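Local coordinates for protein pectinesterase A (Erwinia chrysanthemi, PDB 2NTP) that hydrolyses the methyl esters of pectin's galacturonosyl residues, releasing methanol, as the first step in maceration and soft-rotting of plant tissue, at residues F98-L103 / A142-V147; R162-D167 / W337-P342; W83-S88 / D127-A132. All blocks are in the same frame, centred on the assembly; numbering follows the deposited sequence.

Contact 1: F98-L103 / A142-V147; sequences FSAQSL and AYFKDV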
loop_
_atom_site.group_PDB
_atom_site.type_symbol
_atom_site.label_atom_id
_atom_site.label_comp_id
_atom_site.label_asym_id
_atom_site.label_seq_id
_atom_site.Cartn_x
_atom_site.Cartn_y
_atom_site.Cartn_z
ATOM N N PHE A 98 -11.576 8.080 7.700
ATOM C CA PHE A 98 -10.568 7.586 8.624
ATOM C C PHE A 98 -9.297 8.401 8.463
ATOM O O PHE A 98 -8.958 8.802 7.350
ATOM C CB PHE A 98 -10.249 6.110 8.338
ATOM C CG PHE A 98 -9.138 5.555 9.195
ATOM C CD1 PHE A 98 -9.397 5.134 10.498
ATOM C CD2 PHE A 98 -7.825 5.474 8.710
ATOM C CE1 PHE A 98 -8.374 4.634 11.306
ATOM C CE2 PHE A 98 -6.793 4.978 9.516
ATOM C CZ PHE A 98 -7.067 4.554 10.812
ATOM N N SER A 99 -8.596 8.639 9.566
ATOM C CA SER A 99 -7.220 9.130 9.492
ATOM C C SER A 99 -6.319 8.424 10.493
ATOM O O SER A 99 -6.758 8.034 11.577
ATOM C CB SER A 99 -7.137 10.655 9.651
ATOM O OG SER A 99 -7.401 11.077 10.976
ATOM N N ALA A 100 -5.062 8.235 10.094
ATOM C CA ALA A 100 -4.007 7.815 11.003
ATOM C C ALA A 100 -2.853 8.796 10.893
ATOM O O ALA A 100 -2.504 9.229 9.789
ATOM C CB ALA A 100 -3.539 6.399 10.678
ATOM N N GLN A 101 -2.268 9.145 12.037
ATOM C CA GLN A 101 -1.132 10.058 12.080
ATOM C C GLN A 101 -0.046 9.556 13.027
ATOM O O GLN A 101 -0.354 9.010 14.086
ATOM C CB GLN A 101 -1.576 11.464 12.508
ATOM C CG GLN A 101 -0.439 12.494 12.480
ATOM C CD GLN A 101 -0.806 13.829 13.104
ATOM O OE1 GLN A 101 -1.784 13.942 13.844
ATOM N NE2 GLN A 101 -0.011 14.852 12.806
ATOM N N SER A 102 1.212 9.743 12.622
ATOM C CA SER A 102 2.394 9.523 13.465
ATOM C C SER A 102 2.437 8.123 14.069
ATOM O O SER A 102 2.535 7.945 15.286
ATOM C CB SER A 102 2.504 10.618 14.537
ATOM O OG SER A 102 2.631 11.886 13.924
ATOM N N LEU A 103 2.343 7.126 13.199
ATOM C CA LEU A 103 2.433 5.736 13.625
ATOM C C LEU A 103 2.920 4.836 12.504
ATOM O O LEU A 103 2.888 5.209 11.331
ATOM C CB LEU A 103 1.101 5.240 14.195
ATOM C CG LEU A 103 -0.165 5.344 13.353
ATOM C CD1 LEU A 103 -0.269 4.172 12.406
ATOM C CD2 LEU A 103 -1.406 5.424 14.249
ATOM N N ALA A 142 -9.673 8.374 3.135
ATOM C CA ALA A 142 -8.758 7.873 4.158
ATOM C C ALA A 142 -7.439 8.635 4.086
ATOM O O ALA A 142 -6.815 8.701 3.027
ATOM C CB ALA A 142 -8.519 6.376 3.978
ATOM N N TYR A 143 -7.014 9.189 5.217
ATOM C CA TYR A 143 -5.870 10.101 5.255
ATOM C C TYR A 143 -4.787 9.560 6.176
ATOM O O TYR A 143 -5.046 9.262 7.341
ATOM C CB TYR A 143 -6.360 11.475 5.730
ATOM C CG TYR A 143 -5.344 12.605 5.827
ATOM C CD1 TYR A 143 -4.142 12.596 5.105
ATOM C CD2 TYR A 143 -5.623 13.715 6.624
ATOM C CE1 TYR A 143 -3.227 13.664 5.210
ATOM C CE2 TYR A 143 -4.734 14.776 6.723
ATOM C CZ TYR A 143 -3.542 14.748 6.020
ATOM O OH TYR A 143 -2.681 15.818 6.134
ATOM N N PHE A 144 -3.575 9.439 5.644
ATOM C CA PHE A 144 -2.447 8.923 6.414
ATOM C C PHE A 144 -1.313 9.932 6.383
ATOM O O PHE A 144 -0.728 10.173 5.331
ATOM C CB PHE A 144 -2.008 7.566 5.854
ATOM C CG PHE A 144 -3.118 6.560 5.809
ATOM C CD1 PHE A 144 -3.999 6.528 4.727
ATOM C CD2 PHE A 144 -3.312 5.678 6.869
ATOM C CE1 PHE A 144 -5.056 5.611 4.691
ATOM C CE2 PHE A 144 -4.361 4.760 6.843
ATOM C CZ PHE A 144 -5.236 4.732 5.751
ATOM N N LYS A 145 -1.028 10.541 7.534
ATOM C CA LYS A 145 0.014 11.569 7.627
ATOM C C LYS A 145 1.112 11.148 8.594
ATOM O O LYS A 145 0.821 10.751 9.722
ATOM C CB LYS A 145 -0.570 12.918 8.062
ATOM C CG LYS A 145 0.474 14.041 8.062
ATOM C CD LYS A 145 -0.129 15.423 8.144
ATOM C CE LYS A 145 0.945 16.493 7.981
ATOM N NZ LYS A 145 1.423 16.637 6.566
ATOM N N ASP A 146 2.365 11.253 8.150
ATOM C CA ASP A 146 3.515 10.830 8.953
ATOM C C ASP A 146 3.314 9.382 9.413
ATOM O O ASP A 146 3.409 9.049 10.601
ATOM C CB ASP A 146 3.729 11.794 10.127
ATOM C CG ASP A 146 4.989 11.493 10.923
ATOM O OD1 ASP A 146 6.017 11.098 10.330
ATOM O OD2 ASP A 146 4.939 11.670 12.161
ATOM N N VAL A 147 3.016 8.520 8.448
ATOM C CA VAL A 147 2.780 7.103 8.716
ATOM C C VAL A 147 3.836 6.282 7.980
ATOM O O VAL A 147 4.263 6.649 6.887
ATOM C CB VAL A 147 1.350 6.677 8.277
ATOM C CG1 VAL A 147 1.189 5.162 8.268
ATOM C CG2 VAL A 147 0.298 7.307 9.197
#
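Phe98 sets CG anti to its backbone N (chi1 176°), whereas Phe144 sets CG anti to its carbonyl carbon (chi1 -56°), and these choices bring the two rings together on the face of the sheet that also carries Ala100. CE2 of Phe98 lies 3.6 Å from CE2 of Phe144, which meets the Phe98 ring at its edge, close to its plane; the ring planes are 49° apart, an oblique pair. Ala100 CB rests 3.9 Å from Phe144 CD2. The backbones run parallel and in register, 4.8 Å between strand axes, as expected of successive rungs in the right-handed parallel beta-helix of pectinesterases. Tyr143 N donates to Phe98 O, Ala100 N to Tyr143 O at 2.9 Å, Lys145 N to Ala100 O, and Ser102 N to Lys145 O. The bonds at Tyr143 O and Ala100 O lie nearly along the C=O axis.

Ser102 and Asp146 both turn the chain with positive phi, so one corner stacks on the other. There Ser102 OG, beside its own backbone N, donates to the anti lone pair of Asp146 OD2 at 2.9 Å. On the other face Ser99 OG bonds His56 and Lys145 NZ pairs with Asp167. The Phe98/Ala100/Phe144 face is thus apolar and the opposite one mixed, with buried Tyr143 beside polar Ser99, Gln101 and Lys145, while the carboxylate-hydroxyl bond adds a polar tie to the stacked corners.

Contact 2: R162-D167 / W337-P342; sequences RSFFSD and WTPTLP
Phe164 and the Arg162 side chain share the strand's side of this junction between strand 162-166 of the parallel beta-helix and the C-terminal tail. The apolar contacts centre on Phe164, which has CG anti to its backbone N (chi1 179°) and its CB directed toward the tail. Ring atom CD2 comes to 3.5 Å from Pro339 CG, the proline carbon approaching the ring obliquely, and the two side chains cross at about a right angle. The same proline CG also stands 3.6 Å above one face of the Trp337 indole, offset toward the rim, so Pro339 packs against both Phe164 and the indole. CH2 of the indole reaches 3.9 Å from Phe164 CB, while Phe164 N lies in the indole plane at its edge. Arg162 CB touches the benzo part of the indole as well, 4.0 Å from Trp337 CE3.

The charged group contributes in a different way. Arg162 bends at chi2 and chi3, and its side chain runs past that of Trp337 in the opposite direction. Trp337 CB sits over one face of the guanidinium, 3.3 Å from Arg162 NH2, but the guanidinium and indole planes are 66° apart, far from a parallel stack.

Polar anchoring of the arginine comes from Asp336 and Leu334 just before the tail, NH2 forming a salt bridge with the former and bonding O of the latter, and from Asp140, which forms a salt bridge with NH1. Apolar packing and a guanidinium lying against Trp337 thus join tail to strand, while the acidic neighbours probably balance the guanidinium's charge and fix its orientation.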
loop_
_atom_site.group_PDB
_atom_site.type_symbol
_atom_site.label_atom_id
_atom_site.label_comp_id
_atom_site.label_asym_id
_atom_site.label_seq_id
_atom_site.Cartn_x
_atom_site.Cartn_y
_atom_site.Cartn_z
ATOM N N ARG A 162 -10.948 7.282 -2.455
ATOM C CA ARG A 162 -9.768 8.140 -2.404
ATOM C C ARG A 162 -9.007 7.986 -1.100
ATOM O O ARG A 162 -9.592 7.956 -0.021
ATOM C CB ARG A 162 -10.157 9.609 -2.596
ATOM C CG ARG A 162 -11.119 9.840 -3.743
ATOM C CD ARG A 162 -12.514 10.145 -3.209
ATOM N NE ARG A 162 -12.761 11.568 -3.288
ATOM C CZ ARG A 162 -13.810 12.209 -2.778
ATOM N NH1 ARG A 162 -14.760 11.575 -2.091
ATOM N NH2 ARG A 162 -13.888 13.513 -2.956
ATOM N N SER A 163 -7.689 7.881 -1.216
ATOM C CA SER A 163 -6.816 7.879 -0.052
ATOM C C SER A 163 -5.679 8.859 -0.300
ATOM O O SER A 163 -5.283 9.083 -1.444
ATOM C CB SER A 163 -6.256 6.484 0.198
ATOM O OG SER A 163 -5.635 6.007 -0.975
ATOM N N PHE A 164 -5.162 9.438 0.775
ATOM C CA PHE A 164 -4.070 10.405 0.668
ATOM C C PHE A 164 -3.004 10.056 1.691
ATOM O O PHE A 164 -3.307 9.861 2.871
ATOM C CB PHE A 164 -4.600 11.832 0.876
ATOM C CG PHE A 164 -3.534 12.905 0.814
ATOM C CD1 PHE A 164 -2.684 13.014 -0.284
ATOM C CD2 PHE A 164 -3.404 13.823 1.851
ATOM C CE1 PHE A 164 -1.702 14.012 -0.341
ATOM C CE2 PHE A 164 -2.432 14.831 1.804
ATOM C CZ PHE A 164 -1.580 14.922 0.708
ATOM N N PHE A 165 -1.768 9.941 1.213
ATOM C CA PHE A 165 -0.615 9.596 2.036
ATOM C C PHE A 165 0.375 10.743 1.971
ATOM O O PHE A 165 0.796 11.148 0.889
ATOM C CB PHE A 165 0.028 8.304 1.531
ATOM C CG PHE A 165 -0.883 7.112 1.605
ATOM C CD1 PHE A 165 -1.838 6.884 0.611
ATOM C CD2 PHE A 165 -0.787 6.216 2.666
ATOM C CE1 PHE A 165 -2.690 5.788 0.682
ATOM C CE2 PHE A 165 -1.630 5.110 2.743
ATOM C CZ PHE A 165 -2.588 4.899 1.751
ATOM N N SER A 166 0.736 11.260 3.138
ATOM C CA SER A 166 1.538 12.475 3.226
ATOM C C SER A 166 2.660 12.290 4.237
ATOM O O SER A 166 2.424 11.782 5.335
ATOM C CB SER A 166 0.634 13.639 3.643
ATOM O OG SER A 166 1.374 14.816 3.923
ATOM N N ASP A 167 3.874 12.707 3.865
ATOM C CA ASP A 167 5.048 12.628 4.746
ATOM C C ASP A 167 5.223 11.202 5.254
ATOM O O ASP A 167 5.422 10.963 6.451
ATOM C CB ASP A 167 4.942 13.621 5.920
ATOM C CG ASP A 167 4.674 15.051 5.468
ATOM O OD1 ASP A 167 4.971 15.405 4.305
ATOM O OD2 ASP A 167 4.158 15.834 6.295
ATOM N N TRP A 337 -12.745 16.541 -1.780
ATOM C CA TRP A 337 -12.235 16.147 -0.474
ATOM C C TRP A 337 -10.922 16.845 -0.140
ATOM O O TRP A 337 -9.936 16.721 -0.871
ATOM C CB TRP A 337 -12.071 14.621 -0.383
ATOM C CG TRP A 337 -11.430 14.157 0.899
ATOM C CD1 TRP A 337 -11.770 14.525 2.172
ATOM C CD2 TRP A 337 -10.347 13.224 1.028
ATOM N NE1 TRP A 337 -10.957 13.891 3.083
ATOM C CE2 TRP A 337 -10.080 13.082 2.408
ATOM C CE3 TRP A 337 -9.578 12.493 0.110
ATOM C CZ2 TRP A 337 -9.074 12.242 2.896
ATOM C CZ3 TRP A 337 -8.576 11.655 0.595
ATOM C CH2 TRP A 337 -8.332 11.540 1.975
ATOM N N THR A 338 -10.922 17.571 0.975
ATOM C CA THR A 338 -9.702 18.141 1.532
ATOM C C THR A 338 -9.336 17.355 2.791
ATOM O O THR A 338 -10.020 17.467 3.815
ATOM C CB THR A 338 -9.872 19.638 1.877
ATOM O OG1 THR A 338 -10.270 20.355 0.702
ATOM C CG2 THR A 338 -8.565 20.220 2.408
ATOM N N PRO A 339 -8.273 16.529 2.710
ATOM C CA PRO A 339 -7.845 15.757 3.874
ATOM C C PRO A 339 -7.499 16.671 5.044
ATOM O O PRO A 339 -6.695 17.595 4.897
ATOM C CB PRO A 339 -6.593 15.023 3.373
ATOM C CG PRO A 339 -6.762 14.960 1.889
ATOM C CD PRO A 339 -7.435 16.255 1.528
ATOM N N THR A 340 -8.139 16.431 6.183
ATOM C CA THR A 340 -7.828 17.174 7.406
ATOM C C THR A 340 -7.732 16.237 8.602
ATOM O O THR A 340 -8.402 15.196 8.654
ATOM C CB THR A 340 -8.878 18.272 7.720
ATOM O OG1 THR A 340 -10.151 17.667 7.961
ATOM C CG2 THR A 340 -9.000 19.271 6.577
ATOM N N LEU A 341 -6.891 16.618 9.557
ATOM C CA LEU A 341 -6.756 15.890 10.807
ATOM C C LEU A 341 -7.607 16.570 11.876
ATOM O O LEU A 341 -7.871 17.771 11.775
ATOM C CB LEU A 341 -5.288 15.843 11.233
ATOM C CG LEU A 341 -4.295 15.116 10.319
ATOM C CD1 LEU A 341 -2.879 15.362 10.806
ATOM C CD2 LEU A 341 -4.585 13.619 10.227
ATOM N N PRO A 342 -8.055 15.806 12.892
ATOM C CA PRO A 342 -8.863 16.367 13.980
ATOM C C PRO A 342 -8.135 17.465 14.750
ATOM O O PRO A 342 -6.916 17.427 14.922
ATOM C CB PRO A 342 -9.100 15.168 14.901
ATOM C CG PRO A 342 -8.871 13.980 14.063
ATOM C CD PRO A 342 -7.833 14.360 13.069
ATOM O OXT PRO A 342 -8.758 18.420 15.223
#

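Contact 3: W83-S88 / D127-A132; sequences WGTAGS and DTQAVA. With ADA (alpha-D-galactopyranuronic acid), chain C; ADA (alpha-D-galactopyranuronic acid), chain B; ADA (alpha-D-galactopyranuronic acid), chain D.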
loop_
_atom_site.group_PDB
_atom_site.type_symbol
_atom_site.label_atom_id
_atom_site.label_comp_id
_atom_site.label_asym_id
_atom_site.label_seq_id
_atom_site.Cartn_x
_atom_site.Cartn_y
_atom_site.Cartn_z
ATOM N N TRP A 83 -5.867 -17.375 4.607
ATOM C CA TRP A 83 -6.349 -16.010 4.823
ATOM C C TRP A 83 -6.591 -15.283 3.499
ATOM O O TRP A 83 -7.568 -14.536 3.361
ATOM C CB TRP A 83 -5.364 -15.219 5.683
ATOM C CG TRP A 83 -5.487 -15.494 7.148
ATOM C CD1 TRP A 83 -4.692 -16.310 7.899
ATOM C CD2 TRP A 83 -6.466 -14.950 8.044
ATOM N NE1 TRP A 83 -5.113 -16.308 9.211
ATOM C CE2 TRP A 83 -6.201 -15.483 9.326
ATOM C CE3 TRP A 83 -7.543 -14.065 7.889
ATOM C CZ2 TRP A 83 -6.976 -15.163 10.448
ATOM C CZ3 TRP A 83 -8.315 -13.746 9.007
ATOM C CH2 TRP A 83 -8.024 -14.295 10.268
ATOM N N GLY A 84 -5.704 -15.513 2.532
ATOM C CA GLY A 84 -5.747 -14.812 1.254
ATOM C C GLY A 84 -5.152 -13.422 1.376
ATOM O O GLY A 84 -4.858 -12.967 2.480
ATOM N N THR A 85 -4.998 -12.740 0.243
ATOM C CA THR A 85 -4.321 -11.435 0.209
ATOM C C THR A 85 -5.070 -10.350 0.994
ATOM O O THR A 85 -4.502 -9.750 1.919
ATOM C CB THR A 85 -4.028 -10.988 -1.235
ATOM O OG1 THR A 85 -3.181 -11.960 -1.861
ATOM C CG2 THR A 85 -3.320 -9.633 -1.263
ATOM N N ALA A 86 -6.335 -10.116 0.645
ATOM C CA ALA A 86 -7.171 -9.200 1.422
ATOM C C ALA A 86 -7.161 -9.579 2.912
ATOM O O ALA A 86 -6.916 -8.731 3.780
ATOM C CB ALA A 86 -8.598 -9.162 0.867
ATOM N N GLY A 87 -7.374 -10.866 3.189
ATOM C CA GLY A 87 -7.447 -11.382 4.556
ATOM C C GLY A 87 -6.180 -11.284 5.385
ATOM O O GLY A 87 -6.232 -11.415 6.608
ATOM N N SER A 88 -5.045 -11.044 4.732
ATOM C CA SER A 88 -3.746 -11.000 5.413
ATOM C C SER A 88 -3.450 -9.661 6.089
ATOM O O SER A 88 -2.468 -9.540 6.828
ATOM C CB SER A 88 -2.619 -11.305 4.420
ATOM O OG SER A 88 -2.355 -10.183 3.585
ATOM N N ASP A 127 2.003 -18.548 -1.162
ATOM C CA ASP A 127 1.213 -17.322 -1.259
ATOM C C ASP A 127 1.769 -16.294 -0.281
ATOM O O ASP A 127 1.270 -16.136 0.839
ATOM C CB ASP A 127 -0.271 -17.604 -0.990
ATOM C CG ASP A 127 -0.895 -18.525 -2.034
ATOM O OD1 ASP A 127 -0.214 -18.873 -3.024
ATOM O OD2 ASP A 127 -2.075 -18.896 -1.864
ATOM N N THR A 128 2.807 -15.596 -0.739
ATOM C CA THR A 128 3.661 -14.781 0.116
ATOM C C THR A 128 3.220 -13.324 0.264
ATOM O O THR A 128 3.888 -12.540 0.940
ATOM C CB THR A 128 5.123 -14.820 -0.374
ATOM O OG1 THR A 128 5.154 -14.637 -1.795
ATOM C CG2 THR A 128 5.755 -16.167 -0.029
ATOM N N GLN A 129 2.096 -12.962 -0.344
ATOM C CA GLN A 129 1.571 -11.617 -0.115
ATOM C C GLN A 129 1.235 -11.452 1.363
ATOM O O GLN A 129 0.744 -12.375 2.008
ATOM C CB GLN A 129 0.387 -11.266 -1.030
ATOM C CG GLN A 129 -0.582 -12.367 -1.375
ATOM C CD GLN A 129 -0.051 -13.379 -2.380
ATOM O OE1 GLN A 129 0.296 -14.467 -1.999
ATOM N NE2 GLN A 129 -0.008 -13.022 -3.665
ATOM N N ALA A 130 1.546 -10.280 1.905
ATOM C CA ALA A 130 1.326 -10.014 3.320
ATOM C C ALA A 130 1.107 -8.515 3.505
ATOM O O ALA A 130 2.052 -7.731 3.649
ATOM C CB ALA A 130 2.502 -10.526 4.157
ATOM N N VAL A 131 -0.165 -8.138 3.484
ATOM C CA VAL A 131 -0.582 -6.739 3.460
ATOM C C VAL A 131 -0.442 -6.068 4.831
ATOM O O VAL A 131 -0.848 -6.633 5.842
ATOM C CB VAL A 131 -2.041 -6.630 2.958
ATOM C CG1 VAL A 131 -2.504 -5.174 2.934
ATOM C CG2 VAL A 131 -2.190 -7.257 1.572
ATOM N N ALA A 132 0.127 -4.863 4.854
ATOM C CA ALA A 132 0.182 -4.064 6.080
ATOM C C ALA A 132 -1.112 -3.270 6.257
ATOM O O ALA A 132 -1.733 -3.305 7.320
ATOM C CB ALA A 132 1.400 -3.121 6.071
HETATM C C1 ADA C . -7.018 -12.216 -6.231
HETATM C C2 ADA C . -8.123 -11.250 -6.661
HETATM C C3 ADA C . -8.211 -10.060 -5.702
HETATM C C4 ADA C . -8.322 -10.532 -4.248
HETATM C C5 ADA C . -7.176 -11.494 -3.934
HETATM C C6 ADA C . -7.261 -12.030 -2.530
HETATM O O2 ADA C . -7.832 -10.794 -7.984
HETATM O O3 ADA C . -9.312 -9.207 -6.058
HETATM O O4 ADA C . -9.560 -11.223 -4.030
HETATM O O5 ADA C . -7.196 -12.590 -4.861
HETATM O O6B ADA C . -7.512 -11.243 -1.592
HETATM O O6A ADA C . -7.072 -13.250 -2.356
HETATM C C1 ADA B . -2.434 -10.529 -6.885
HETATM C C2 ADA B . -3.024 -10.765 -5.489
HETATM C C3 ADA B . -3.550 -12.193 -5.389
HETATM C C4 ADA B . -4.552 -12.471 -6.510
HETATM C C5 ADA B . -3.897 -12.199 -7.866
HETATM C C6 ADA B . -4.880 -12.414 -8.979
HETATM O O2 ADA B . -2.031 -10.558 -4.477
HETATM O O3 ADA B . -4.134 -12.428 -4.102
HETATM O O4 ADA B . -5.708 -11.633 -6.379
HETATM O O5 ADA B . -3.379 -10.857 -7.919
HETATM O O6B ADA B . -5.125 -11.464 -9.758
HETATM O O6A ADA B . -5.414 -13.545 -9.081
HETATM C C1 ADA D . 1.643 -13.071 -7.474
HETATM C C2 ADA D . 0.391 -13.417 -8.273
HETATM C C3 ADA D . -0.110 -12.179 -9.019
HETATM C C4 ADA D . -0.290 -11.012 -8.044
HETATM C C5 ADA D . 1.036 -10.748 -7.328
HETATM C C6 ADA D . 0.972 -9.617 -6.334
HETATM O O2 ADA D . 0.697 -14.476 -9.188
HETATM O O3 ADA D . -1.340 -12.480 -9.692
HETATM O O4 ADA D . -1.273 -11.364 -7.062
HETATM O O5 ADA D . 1.410 -11.943 -6.625
HETATM O O6B ADA D . 0.419 -8.527 -6.629
HETATM O O6A ADA D . 1.507 -9.821 -5.225
#
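Gln129, a substrate-binding residue, makes the first contact from the loop 127-132. Its CG occupies the crowded position between backbone N and carbonyl carbon (chi1 36°), and the chain bends at chi2, carrying the amide into the glycan groove. NE2 donates to O2 of the chain B galacturonate at 3.3 Å. The side chain crosses that of Thr85 at about a right angle, and CB of Gln129 lies 4.1 Å from Thr85 CG2. Thr85, its partner on the short, weakly bonded helix 84-87 and also substrate-binding, faces the same sugar: its OG1 shares a very short hydrogen bond with O3 of the chain B sugar, though the exact place of OG1 is less sure. Beside it the helix backbone meets the chain C carboxylate, Ala86 N reaching O6B of that sugar at 2.8 Å and 174°, whereas Thr85 N makes a weak bond to O6A. The Gln129 side chain also touches Asp154, the proton donor, placing it beside the catalytic centre.

At Ala130 the loop passes Ser88, whose OG is 3.7 Å from Ala130 CA. Val131 closes the contact: its N donates to Ser88 OG at 3.0 Å along an almost straight line (176°). That hydroxyl in turn donates a hydrogen bond to Thr85 O at 2.8 Å, and Thr85 O also accepts from Ser88 N. Val131 CG2 packs 3.9 Å from Thr85 CG2. The Ser88 hydroxyl, accepting from Val131 N and donating to Thr85 O, joins loop to helix turn, which probably helps hold Thr85 and Gln129 where they bind O3 and O2 of one sugar, while the Thr85 and Ala86 amides, the former weakly, bond the carboxylate of another.

Contacts 1 and 2 share one parallel sheet, where strands 142-145 and 162-166 are neighbours, and their centres lie about 8 Å apart. Phe144 N to Phe164 O is a probable hydrogen bond between them, at 2.8 Å. Contact 1 is buried and dominated by regular backbone bonding; contact 2 is partly buried and rests on side-chain packing of an irregular tail against the sheet. Contact 3, also buried, holds none of these elements: its centre is about 21 Å from that of contact 1 and about 25 Å from that of contact 2. There side-chain and backbone polar groups serve sugar recognition, whereas the other two lie away from the catalytic and sugar-binding residues.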